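Local coordinates for putative tetR-family transcriptional regulatory protein (Streptomyces coelicolor, PDB 2DG8), which probably binds operator DNA as a dimer through N-terminal helix-turn-helix domains and regulates transcription in the manner of TetR-family proteins, at the interface of chains A and B. Residues are numbered along the deposited sequence; one frame, centred on the assembly and turned at random. Chains: chain A/B, putative tetR-family transcriptional regulatory protein.

Contact 1 and contact 2 are patches of one two-fold symmetric interface, the centres of their C-alpha atoms about 17 Å apart. Helix 101-116 serves both: in contact 1 its start on chain A meets its end on chain B, and in contact 2 its second half supplies A:Tyr111. Helix 141-159 and the residue after it also recur, A:Leu160 entering contact 1 and B:Leu160 entering contact 2. Each patch has a twin with the chains exchanged. Because both draw on the same helices, they are parts of one interface between the C-terminal regions, consistent with the dimer expected of a TetR-type regulator.

Contact 1: the interface of chains A and B. Residues chain A 101, 104-105, 159-160; chain B 114-116, 118, 121.
A:Leu104 and A:Leu160 close on B:Ala115 near the C-terminal end of its helix 101-116. The CB methyl of B:Ala115 sits 3.7 Å from A:Leu104 CG and touches the CD2 branch as well. A:Leu160 uses its CD2 methyl, 3.6 Å from B:Ala115 CA, and the same methyl reaches B:Ala114 CB. Farther out, A:Val105 and B:Arg116 cross at about a right angle. The CG1 branch of A:Val105, anti to the backbone N (chi1 173°), lies over one face of the guanidinium toward its rim, 3.4 Å from B:Arg116 CZ.

At the polar rim the carbonyl oxygen of B:Ala115 accepts from more than one donor. A:Gln101 NE2 donates across the interface at 2.7 Å to B:Ala115 O, in the carbonyl plane and nearly straight (162° at H). Its extended chain, with CG anti to the backbone N, carries the amide there. Another donor, B:Arg121 NH1, is tilted from that carbonyl plane, while B:Arg121 NE bonds B:Ala114 O at 2.8 Å from above the plane of that carbonyl. These bonds fix the guanidinium's rotation; B:Pro118 CG lies over one face, and A:Ala159 O faces the other, 3.3 Å from B:Arg121 NH2. B:Arg121 is thus both an interface residue, touching A:Ala159 O and A:Leu160, and a brace for the carbonyls at the end of helix 101-116 of its own chain. The patch helps join the two subunits in a probable dimer.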
loop_
_atom_site.group_PDB
_atom_site.type_symbol
_atom_site.label_atom_id
_atom_site.label_comp_id
_atom_site.label_asym_id
_atom_site.label_seq_id
_atom_site.Cartn_x
_atom_site.Cartn_y
_atom_site.Cartn_z
ATOM N N GLN A 101 3.651 -7.722 11.622
ATOM C CA GLN A 101 3.704 -6.281 11.425
ATOM C C GLN A 101 4.983 -5.931 10.662
ATOM O O GLN A 101 5.009 -4.973 9.892
ATOM C CB GLN A 101 3.665 -5.535 12.769
ATOM C CG GLN A 101 3.861 -4.020 12.644
ATOM C CD GLN A 101 3.543 -3.269 13.926
ATOM O OE1 GLN A 101 3.873 -3.722 15.023
ATOM N NE2 GLN A 101 2.910 -2.105 13.792
ATOM N N LEU A 104 4.250 -6.368 7.025
ATOM C CA LEU A 104 3.375 -5.294 6.567
ATOM C C LEU A 104 4.199 -4.022 6.349
ATOM O O LEU A 104 4.047 -3.340 5.342
ATOM C CB LEU A 104 2.279 -5.030 7.605
ATOM C CG LEU A 104 1.397 -3.798 7.406
ATOM C CD1 LEU A 104 0.545 -3.944 6.135
ATOM C CD2 LEU A 104 0.516 -3.622 8.645
ATOM N N VAL A 105 5.066 -3.705 7.306
ATOM C CA VAL A 105 5.913 -2.514 7.208
ATOM C C VAL A 105 6.891 -2.595 6.026
ATOM O O VAL A 105 7.060 -1.622 5.288
ATOM C CB VAL A 105 6.707 -2.293 8.540
ATOM C CG1 VAL A 105 7.721 -1.162 8.388
ATOM C CG2 VAL A 105 5.740 -1.972 9.666
ATOM N N ALA A 159 -5.410 -4.813 7.395
ATOM C CA ALA A 159 -4.215 -4.457 8.153
ATOM C C ALA A 159 -4.257 -3.061 8.766
ATOM O O ALA A 159 -3.901 -2.882 9.928
ATOM C CB ALA A 159 -2.990 -4.593 7.269
ATOM N N LEU A 160 -4.699 -2.073 7.998
ATOM C CA LEU A 160 -4.742 -0.706 8.508
ATOM C C LEU A 160 -6.111 -0.306 9.014
ATOM O O LEU A 160 -6.436 0.875 9.060
ATOM C CB LEU A 160 -4.286 0.271 7.424
ATOM C CG LEU A 160 -2.879 0.005 6.879
ATOM C CD1 LEU A 160 -2.567 0.982 5.764
ATOM C CD2 LEU A 160 -1.861 0.122 8.010
ATOM N N ALA B 114 0.702 4.361 9.151
ATOM C CA ALA B 114 -0.355 3.611 9.825
ATOM C C ALA B 114 0.080 2.169 10.117
ATOM O O ALA B 114 -0.320 1.583 11.131
ATOM C CB ALA B 114 -1.629 3.636 8.985
ATOM N N ALA B 115 0.897 1.594 9.240
ATOM C CA ALA B 115 1.381 0.232 9.467
ATOM C C ALA B 115 2.286 0.211 10.704
ATOM O O ALA B 115 2.208 -0.702 11.538
ATOM C CB ALA B 115 2.154 -0.276 8.239
ATOM N N ARG B 116 3.137 1.231 10.814
ATOM C CA ARG B 116 4.082 1.367 11.930
ATOM C C ARG B 116 3.455 1.788 13.248
ATOM O O ARG B 116 3.822 1.274 14.296
ATOM C CB ARG B 116 5.156 2.409 11.612
ATOM C CG ARG B 116 6.234 1.977 10.656
ATOM C CD ARG B 116 7.300 3.074 10.524
ATOM N NE ARG B 116 8.251 2.744 9.471
ATOM C CZ ARG B 116 9.127 1.752 9.554
ATOM N NH1 ARG B 116 9.947 1.509 8.544
ATOM N NH2 ARG B 116 9.198 1.024 10.662
ATOM N N PRO B 118 -0.217 2.122 14.865
ATOM C CA PRO B 118 -1.658 1.868 14.924
ATOM C C PRO B 118 -2.507 3.080 15.256
ATOM O O PRO B 118 -3.668 3.146 14.872
ATOM C CB PRO B 118 -1.761 0.785 15.987
ATOM C CG PRO B 118 -0.544 -0.044 15.702
ATOM C CD PRO B 118 0.526 1.036 15.532
ATOM N N ARG B 121 -4.046 4.585 12.443
ATOM C CA ARG B 121 -5.021 3.775 11.721
ATOM C C ARG B 121 -6.420 4.341 11.902
ATOM O O ARG B 121 -7.383 3.851 11.312
ATOM C CB ARG B 121 -4.960 2.315 12.178
ATOM C CG ARG B 121 -3.695 1.622 11.701
ATOM C CD ARG B 121 -3.574 0.184 12.161
ATOM N NE ARG B 121 -2.191 -0.270 12.012
ATOM C CZ ARG B 121 -1.745 -1.474 12.357
ATOM N NH1 ARG B 121 -0.462 -1.778 12.188
ATOM N NH2 ARG B 121 -2.577 -2.380 12.862
#

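Contact 2: the interface of chains A and B. Residues chain A 111, 128, 148-149, 152; chain B 156-157, 160-161.
B:His157 inserts its imidazole among A:Met128, A:Ala149 and A:Glu152, and has more surface hidden by the partner (102 Å²) than any other residue of this patch. A:Met128, next with 58 Å², slides past it in the opposite direction. Its sulfur lies over one face of the ring, offset toward the rim, with SD 3.6 Å from B:His157 CD2. A bend at chi3 (-81°) turns the terminal methyl toward the segment after the partner helix, where A:Met128 CE is 3.7 Å from B:Ala161 CA. The ND1 and CE1 side of the imidazole points to helix 141-159 of chain A: B:His157 ND1 approaches A:Ala149 CA at 3.5 Å, and A:Asp148 CB lies at the ring edge in plane.

At its other nitrogen, B:His157 NE2 donates a 2.9 Å hydrogen bond to the carboxylate oxygen A:Glu152 OE1. The acceptor is 14° out of the ring plane, and the bond uses the anti side of OE1, with the carboxylate and imidazole planes 69° apart. A:Tyr111 OH gives a 2.7 Å bond to the other oxygen, A:Glu152 OE2, on its syn side but tilted well out of the carboxylate plane. The carboxylate is therefore held from both oxygens, and its charge may favour protonation of the imidazole.

B:Leu156, with 36 Å² hidden, places CD1 over a face of the A:Tyr111 ring, 4.0 Å from its centroid in a CH-pi contact. On the same face, B:Leu160 CD1 meets A:Tyr111 CD2 at 3.5 Å. In the fold, the C-terminal end of helix 141-159 of chain B, with the two residues after it, packs against helices 101-116, 121-135 and 141-159 of chain A.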
loop_
_atom_site.group_PDB
_atom_site.type_symbol
_atom_site.label_atom_id
_atom_site.label_comp_id
_atom_site.label_asym_id
_atom_site.label_seq_id
_atom_site.Cartn_x
_atom_site.Cartn_y
_atom_site.Cartn_z
ATOM N N TYR A 111 6.690 -0.362 -1.380
ATOM C CA TYR A 111 5.740 0.366 -2.221
ATOM C C TYR A 111 6.061 1.859 -2.307
ATOM O O TYR A 111 5.903 2.466 -3.365
ATOM C CB TYR A 111 4.313 0.169 -1.697
ATOM C CG TYR A 111 3.770 -1.222 -1.910
ATOM C CD1 TYR A 111 2.564 -1.617 -1.337
ATOM C CD2 TYR A 111 4.461 -2.146 -2.693
ATOM C CE1 TYR A 111 2.061 -2.900 -1.540
ATOM C CE2 TYR A 111 3.971 -3.418 -2.899
ATOM C CZ TYR A 111 2.776 -3.793 -2.324
ATOM O OH TYR A 111 2.303 -5.058 -2.537
ATOM N N MET A 128 4.519 -9.063 -8.392
ATOM C CA MET A 128 3.155 -9.311 -8.851
ATOM C C MET A 128 3.088 -10.480 -9.829
ATOM O O MET A 128 2.128 -11.245 -9.825
ATOM C CB MET A 128 2.580 -8.058 -9.516
ATOM C CG MET A 128 2.352 -6.895 -8.567
ATOM S SD MET A 128 1.583 -5.491 -9.409
ATOM C CE MET A 128 2.981 -4.737 -10.183
ATOM N N ASP A 148 -5.370 -10.979 -7.790
ATOM C CA ASP A 148 -4.166 -10.470 -7.127
ATOM C C ASP A 148 -4.402 -9.043 -6.643
ATOM O O ASP A 148 -3.936 -8.662 -5.570
ATOM C CB ASP A 148 -2.958 -10.483 -8.073
ATOM C CG ASP A 148 -1.626 -10.394 -7.323
ATOM O OD1 ASP A 148 -0.649 -9.838 -7.877
ATOM O OD2 ASP A 148 -1.553 -10.892 -6.175
ATOM N N ALA A 149 -5.116 -8.245 -7.435
ATOM C CA ALA A 149 -5.405 -6.873 -7.035
ATOM C C ALA A 149 -6.381 -6.855 -5.858
ATOM O O ALA A 149 -6.311 -5.969 -5.000
ATOM C CB ALA A 149 -5.988 -6.085 -8.206
ATOM N N GLU A 152 -4.532 -7.807 -2.711
ATOM C CA GLU A 152 -3.742 -6.648 -2.316
ATOM C C GLU A 152 -4.606 -5.674 -1.514
ATOM O O GLU A 152 -4.232 -5.249 -0.425
ATOM C CB GLU A 152 -3.203 -5.941 -3.562
ATOM C CG GLU A 152 -2.220 -4.836 -3.274
ATOM C CD GLU A 152 -0.838 -5.373 -2.950
ATOM O OE1 GLU A 152 -0.274 -6.109 -3.792
ATOM O OE2 GLU A 152 -0.321 -5.062 -1.857
ATOM N N LEU B 156 -3.180 0.503 -6.754
ATOM C CA LEU B 156 -1.795 0.212 -6.395
ATOM C C LEU B 156 -1.109 -0.640 -7.469
ATOM O O LEU B 156 0.028 -0.361 -7.858
ATOM C CB LEU B 156 -1.751 -0.491 -5.028
ATOM C CG LEU B 156 -0.438 -0.668 -4.240
ATOM C CD1 LEU B 156 0.260 -1.955 -4.634
ATOM C CD2 LEU B 156 0.463 0.537 -4.467
ATOM N N HIS B 157 -1.792 -1.666 -7.964
ATOM C CA HIS B 157 -1.187 -2.504 -8.996
ATOM C C HIS B 157 -0.920 -1.761 -10.309
ATOM O O HIS B 157 0.073 -2.035 -10.983
ATOM C CB HIS B 157 -2.038 -3.750 -9.253
ATOM C CG HIS B 157 -1.817 -4.835 -8.246
ATOM N ND1 HIS B 157 -2.318 -6.109 -8.403
ATOM C CD2 HIS B 157 -1.104 -4.851 -7.097
ATOM C CE1 HIS B 157 -1.912 -6.867 -7.400
ATOM N NE2 HIS B 157 -1.174 -6.128 -6.592
ATOM N N LEU B 160 2.289 0.761 -9.442
ATOM C CA LEU B 160 3.613 0.187 -9.219
ATOM C C LEU B 160 4.037 -0.869 -10.230
ATOM O O LEU B 160 4.968 -1.646 -9.988
ATOM C CB LEU B 160 3.690 -0.391 -7.806
ATOM C CG LEU B 160 3.497 0.625 -6.679
ATOM C CD1 LEU B 160 3.764 -0.049 -5.345
ATOM C CD2 LEU B 160 4.442 1.806 -6.877
ATOM N N ALA B 161 3.359 -0.903 -11.368
ATOM C CA ALA B 161 3.695 -1.868 -12.405
ATOM C C ALA B 161 4.574 -1.163 -13.418
ATOM O O ALA B 161 4.653 0.064 -13.428
ATOM C CB ALA B 161 2.429 -2.373 -13.083
#